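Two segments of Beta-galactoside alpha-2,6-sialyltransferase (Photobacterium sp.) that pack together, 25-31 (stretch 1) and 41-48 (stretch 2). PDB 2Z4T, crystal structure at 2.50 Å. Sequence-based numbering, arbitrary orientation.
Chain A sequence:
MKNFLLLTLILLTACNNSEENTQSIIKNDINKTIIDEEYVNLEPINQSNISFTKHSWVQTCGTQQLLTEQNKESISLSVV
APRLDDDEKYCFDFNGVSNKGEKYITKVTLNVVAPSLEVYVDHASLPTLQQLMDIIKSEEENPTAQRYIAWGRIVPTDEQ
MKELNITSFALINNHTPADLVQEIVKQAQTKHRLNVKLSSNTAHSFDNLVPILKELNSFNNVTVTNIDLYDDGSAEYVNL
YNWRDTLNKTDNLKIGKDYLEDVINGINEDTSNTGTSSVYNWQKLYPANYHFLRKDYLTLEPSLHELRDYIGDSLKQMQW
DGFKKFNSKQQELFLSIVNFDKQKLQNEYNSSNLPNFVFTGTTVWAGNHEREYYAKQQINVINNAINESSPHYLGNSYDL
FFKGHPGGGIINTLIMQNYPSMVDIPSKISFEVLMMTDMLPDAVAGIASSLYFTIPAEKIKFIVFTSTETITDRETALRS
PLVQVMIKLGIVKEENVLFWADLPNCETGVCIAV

Stretch 1 (25-31) IIKNDIN
Stretch 2, residues 41-48: NLEPINQS

Packing of an extended segment, residues 25-31, against residues 41-48 of the same chain, where a strand ends and a loop begins. The touching parts run in roughly opposite directions, 152° apart end to end, and the nearest CA atoms are those of Asn-28 and Ile-45, 7.1 Å apart. At that spacing side chains fill the gap, and no backbone-to-backbone hydrogen bond joins the two stretches. Stretch 1 is extended, with phi/psi of -86/115 at Ile-26, -153/154 at Asn-28 and -121/132 at Ile-30. Its alternation sends the CA-to-CB bonds of Ile-26, Asn-28 and Ile-30 toward stretch 2 and those of Lys-27, Asp-29 and Asn-31 away. Together the two sides bury 273 Å².

Stretch 2 enters as strand at Asn-41 (phi/psi -131/112, chi1 t), which lies beyond reach of stretch 1. Leu-42 (-124/132; chi1 m, chi2 t) points toward stretch 1, and its CD1 lies 4.1 Å from CG2 of Ile-30, an apolar contact between methyl groups. Glu-43 (-80/131; chi1 m, chi2 m) starts sideways and its end leads away, leaving the carboxylate out of the contact; its backbone takes part instead, the carbonyl O lying 3.3 Å from CD1 of Ile-30. Ile-30 (chi1 m, chi2 t) has the largest covered area of any residue here, 65 Å², and its CD1 also approaches CA of Pro-44 at 4.2 Å.

Pro-44 turns the chain with phi/psi -75/-24 and a C-gamma endo ring. Its CA-to-CB bond points away from stretch 1, while its carbonyl accepts the one hydrogen bond across the contact: ND2 of Asn-28 donates to O of Pro-44 at 2.8 Å, with an N-H...O angle of 158°. Asn-28 makes this reach with chi1 t (-171°) and chi2 27°, so its amide bridges to the neighbouring backbone.

Ile-45 returns to an extended backbone (-128/154), with chi1 at -114° and chi2 p; its CB points away, although the end of the side chain comes nearer. Asn-46 (-118/28; chi1 -99°) sets off sideways, but its end comes nearer, its ND2 reaching 5.0 Å from ND2 of Asn-28, too far for a contact. Gln-47 (-99/-2; chi1 -29°, chi2 m, chi3 153°) points toward stretch 1 and places OE1 3.9 Å from CG2 of Ile-26 (chi1 m, chi2 137°), a van der Waals approach of an amide oxygen to a methyl. Ser-48 (148/-94; chi1 m) lies beyond the contact.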

ATOM      1  N   ILE A  25     -50.314  -2.795   4.606  1.00 61.62           N
ATOM      2  CA  ILE A  25     -49.413  -3.799   4.061  1.00 59.51           C
ATOM      3  C   ILE A  25     -48.010  -3.546   4.590  1.00 57.98           C
ATOM      4  O   ILE A  25     -47.518  -2.426   4.538  1.00 57.77           O
ATOM      5  CB  ILE A  25     -49.437  -3.779   2.505  1.00 59.79           C
ATOM      6  CG1 ILE A  25     -50.849  -4.142   2.015  1.00 59.95           C
ATOM      7  CG2 ILE A  25     -48.362  -4.716   1.913  1.00 58.87           C
ATOM      8  CD1 ILE A  25     -51.076  -4.030   0.514  1.00 59.39           C
ATOM      9  N   ILE A  26     -47.373  -4.588   5.106  1.00 56.23           N
ATOM     10  CA  ILE A  26     -46.060  -4.439   5.721  1.00 54.66           C
ATOM     11  C   ILE A  26     -44.978  -4.535   4.650  1.00 54.02           C
ATOM     12  O   ILE A  26     -44.807  -5.574   3.999  1.00 53.88           O
ATOM     13  CB  ILE A  26     -45.859  -5.452   6.882  1.00 54.79           C
ATOM     14  CG1 ILE A  26     -46.909  -5.209   7.974  1.00 53.87           C
ATOM     15  CG2 ILE A  26     -44.448  -5.349   7.479  1.00 54.12           C
ATOM     16  CD1 ILE A  26     -47.526  -6.470   8.537  1.00 53.19           C
ATOM     17  N   LYS A  27     -44.270  -3.425   4.466  1.00 52.86           N
ATOM     18  CA  LYS A  27     -43.313  -3.281   3.387  1.00 51.86           C
ATOM     19  C   LYS A  27     -41.901  -3.536   3.864  1.00 51.08           C
ATOM     20  O   LYS A  27     -41.567  -3.288   5.019  1.00 50.98           O
ATOM     21  CB  LYS A  27     -43.399  -1.886   2.768  1.00 51.86           C
ATOM     22  CG  LYS A  27     -44.729  -1.557   2.094  1.00 52.05           C
ATOM     23  CD  LYS A  27     -44.785  -0.070   1.721  1.00 52.81           C
ATOM     24  CE  LYS A  27     -46.093   0.298   1.003  1.00 55.27           C
ATOM     25  NZ  LYS A  27     -47.341   0.034   1.797  1.00 56.28           N
ATOM     26  N   ASN A  28     -41.071  -4.032   2.948  1.00 50.10           N
ATOM     27  CA  ASN A  28     -39.662  -4.277   3.205  1.00 48.88           C
ATOM     28  C   ASN A  28     -38.910  -4.181   1.876  1.00 48.47           C
ATOM     29  O   ASN A  28     -39.502  -4.386   0.832  1.00 48.55           O
ATOM     30  CB  ASN A  28     -39.490  -5.653   3.837  1.00 48.41           C
ATOM     31  CG  ASN A  28     -38.085  -5.904   4.334  1.00 48.49           C
ATOM     32  OD1 ASN A  28     -37.357  -4.975   4.676  1.00 49.39           O
ATOM     33  ND2 ASN A  28     -37.694  -7.173   4.377  1.00 48.62           N
ATOM     34  N   ASP A  29     -37.627  -3.848   1.921  1.00 47.61           N
ATOM     35  CA  ASP A  29     -36.839  -3.653   0.730  1.00 47.91           C
ATOM     36  C   ASP A  29     -35.469  -4.244   0.986  1.00 47.82           C
ATOM     37  O   ASP A  29     -34.818  -3.887   1.954  1.00 48.12           O
ATOM     38  CB  ASP A  29     -36.726  -2.155   0.362  1.00 47.82           C
ATOM     39  CG  ASP A  29     -38.098  -1.507   0.098  1.00 49.48           C
ATOM     40  OD1 ASP A  29     -38.467  -1.322  -1.083  1.00 50.00           O
ATOM     41  OD2 ASP A  29     -38.833  -1.204   1.068  1.00 51.51           O
ATOM     42  N   ILE A  30     -35.037  -5.157   0.123  1.00 47.51           N
ATOM     43  CA  ILE A  30     -33.706  -5.729   0.235  1.00 47.45           C
ATOM     44  C   ILE A  30     -32.938  -5.453  -1.043  1.00 48.15           C
ATOM     45  O   ILE A  30     -33.450  -5.672  -2.137  1.00 48.16           O
ATOM     46  CB  ILE A  30     -33.747  -7.248   0.468  1.00 47.27           C
ATOM     47  CG1 ILE A  30     -34.540  -7.569   1.731  1.00 45.86           C
ATOM     48  CG2 ILE A  30     -32.320  -7.830   0.515  1.00 46.21           C
ATOM     49  CD1 ILE A  30     -35.054  -9.009   1.798  1.00 44.89           C
ATOM     50  N   ASN A  31     -31.713  -4.966  -0.883  1.00 49.07           N
ATOM     51  CA  ASN A  31     -30.826  -4.662  -1.984  1.00 50.06           C
ATOM     52  C   ASN A  31     -29.495  -5.364  -1.736  1.00 49.89           C
ATOM     53  O   ASN A  31     -28.975  -5.308  -0.622  1.00 51.01           O
ATOM     54  CB  ASN A  31     -30.632  -3.151  -2.101  1.00 50.42           C
ATOM     55  CG  ASN A  31     -30.169  -2.728  -3.505  1.00 54.86           C
ATOM     56  OD1 ASN A  31     -29.016  -2.985  -3.919  1.00 57.31           O
ATOM     57  ND2 ASN A  31     -31.072  -2.071  -4.251  1.00 57.44           N
ATOM     58  N   ASN A  41     -29.578 -16.798  -0.849  1.00 53.10           N
ATOM     59  CA  ASN A  41     -30.764 -17.172  -0.127  1.00 53.93           C
ATOM     60  C   ASN A  41     -31.187 -16.077   0.850  1.00 54.79           C
ATOM     61  O   ASN A  41     -30.490 -15.813   1.837  1.00 54.90           O
ATOM     62  CB  ASN A  41     -30.560 -18.482   0.602  1.00 53.98           C
ATOM     63  CG  ASN A  41     -31.842 -18.986   1.197  1.00 55.14           C
ATOM     64  OD1 ASN A  41     -32.126 -18.756   2.373  1.00 55.65           O
ATOM     65  ND2 ASN A  41     -32.666 -19.618   0.368  1.00 56.14           N
ATOM     66  N   LEU A  42     -32.329 -15.452   0.566  1.00 55.45           N
ATOM     67  CA  LEU A  42     -32.783 -14.273   1.308  1.00 56.29           C
ATOM     68  C   LEU A  42     -34.156 -14.443   1.902  1.00 56.34           C
ATOM     69  O   LEU A  42     -35.094 -14.847   1.217  1.00 55.98           O
ATOM     70  CB  LEU A  42     -32.824 -13.045   0.400  1.00 56.58           C
ATOM     71  CG  LEU A  42     -31.475 -12.518  -0.069  1.00 58.51           C
ATOM     72  CD1 LEU A  42     -31.688 -11.480  -1.170  1.00 59.95           C
ATOM     73  CD2 LEU A  42     -30.612 -11.967   1.097  1.00 60.27           C
ATOM     74  N   GLU A  43     -34.270 -14.098   3.178  1.00 56.80           N
ATOM     75  CA  GLU A  43     -35.545 -14.076   3.873  1.00 57.14           C
ATOM     76  C   GLU A  43     -36.244 -12.781   3.504  1.00 56.69           C
ATOM     77  O   GLU A  43     -35.627 -11.731   3.563  1.00 56.64           O
ATOM     78  CB  GLU A  43     -35.319 -14.142   5.388  1.00 57.70           C
ATOM     79  CG  GLU A  43     -34.717 -15.462   5.881  1.00 59.73           C
ATOM     80  CD  GLU A  43     -35.645 -16.657   5.647  1.00 63.02           C
ATOM     81  OE1 GLU A  43     -35.126 -17.749   5.314  1.00 64.19           O
ATOM     82  OE2 GLU A  43     -36.889 -16.503   5.779  1.00 63.72           O
ATOM     83  N   PRO A  44     -37.522 -12.852   3.099  1.00 56.92           N
ATOM     84  CA  PRO A  44     -38.248 -11.648   2.678  1.00 57.46           C
ATOM     85  C   PRO A  44     -38.689 -10.740   3.832  1.00 58.43           C
ATOM     86  O   PRO A  44     -38.871  -9.546   3.638  1.00 58.33           O
ATOM     87  CB  PRO A  44     -39.476 -12.218   1.981  1.00 56.93           C
ATOM     88  CG  PRO A  44     -39.695 -13.533   2.606  1.00 56.32           C
ATOM     89  CD  PRO A  44     -38.353 -14.065   2.985  1.00 56.50           C
ATOM     90  N   ILE A  45     -38.829 -11.317   5.018  1.00 59.87           N
ATOM     91  CA  ILE A  45     -39.539 -10.712   6.145  1.00 61.32           C
ATOM     92  C   ILE A  45     -38.655 -10.730   7.392  1.00 62.31           C
ATOM     93  O   ILE A  45     -37.763 -11.569   7.495  1.00 62.11           O
ATOM     94  CB  ILE A  45     -40.891 -11.478   6.364  1.00 61.11           C
ATOM     95  CG1 ILE A  45     -42.077 -10.577   6.075  1.00 61.57           C
ATOM     96  CG2 ILE A  45     -41.047 -12.048   7.763  1.00 61.39           C
ATOM     97  CD1 ILE A  45     -42.368 -10.439   4.634  1.00 61.92           C
ATOM     98  N   ASN A  46     -38.883  -9.805   8.325  1.00 64.28           N
ATOM     99  CA  ASN A  46     -38.214  -9.873   9.648  1.00 66.23           C
ATOM    100  C   ASN A  46     -39.116 -10.020  10.894  1.00 67.06           C
ATOM    101  O   ASN A  46     -38.716  -9.606  11.980  1.00 67.02           O
ATOM    102  CB  ASN A  46     -37.220  -8.707   9.840  1.00 66.43           C
ATOM    103  CG  ASN A  46     -35.764  -9.109   9.549  1.00 67.93           C
ATOM    104  OD1 ASN A  46     -35.166  -9.921  10.264  1.00 69.42           O
ATOM    105  ND2 ASN A  46     -35.191  -8.521   8.508  1.00 67.87           N
ATOM    106  N   GLN A  47     -40.299 -10.636  10.755  1.00 68.49           N
ATOM    107  CA  GLN A  47     -41.276 -10.684  11.865  1.00 69.86           C
ATOM    108  C   GLN A  47     -41.295 -11.978  12.686  1.00 70.46           C
ATOM    109  O   GLN A  47     -42.093 -12.093  13.640  1.00 70.83           O
ATOM    110  CB  GLN A  47     -42.715 -10.307  11.447  1.00 70.10           C
ATOM    111  CG  GLN A  47     -42.891  -9.327  10.273  1.00 72.70           C
ATOM    112  CD  GLN A  47     -42.077  -8.025  10.357  1.00 74.48           C
ATOM    113  OE1 GLN A  47     -41.758  -7.432   9.326  1.00 74.79           O
ATOM    114  NE2 GLN A  47     -41.747  -7.584  11.573  1.00 74.82           N
ATOM    115  N   SER A  48     -40.465 -12.955  12.309  1.00 70.90           N
ATOM    116  CA  SER A  48     -39.984 -14.000  13.267  1.00 71.23           C
ATOM    117  C   SER A  48     -39.679 -15.451  12.795  1.00 71.24           C
ATOM    118  O   SER A  48     -38.552 -15.658  12.338  1.00 71.24           O
ATOM    119  CB  SER A  48     -40.629 -13.935  14.679  1.00 71.41           C
ATOM    120  OG  SER A  48     -40.135 -12.844  15.451  1.00 70.62           O
TER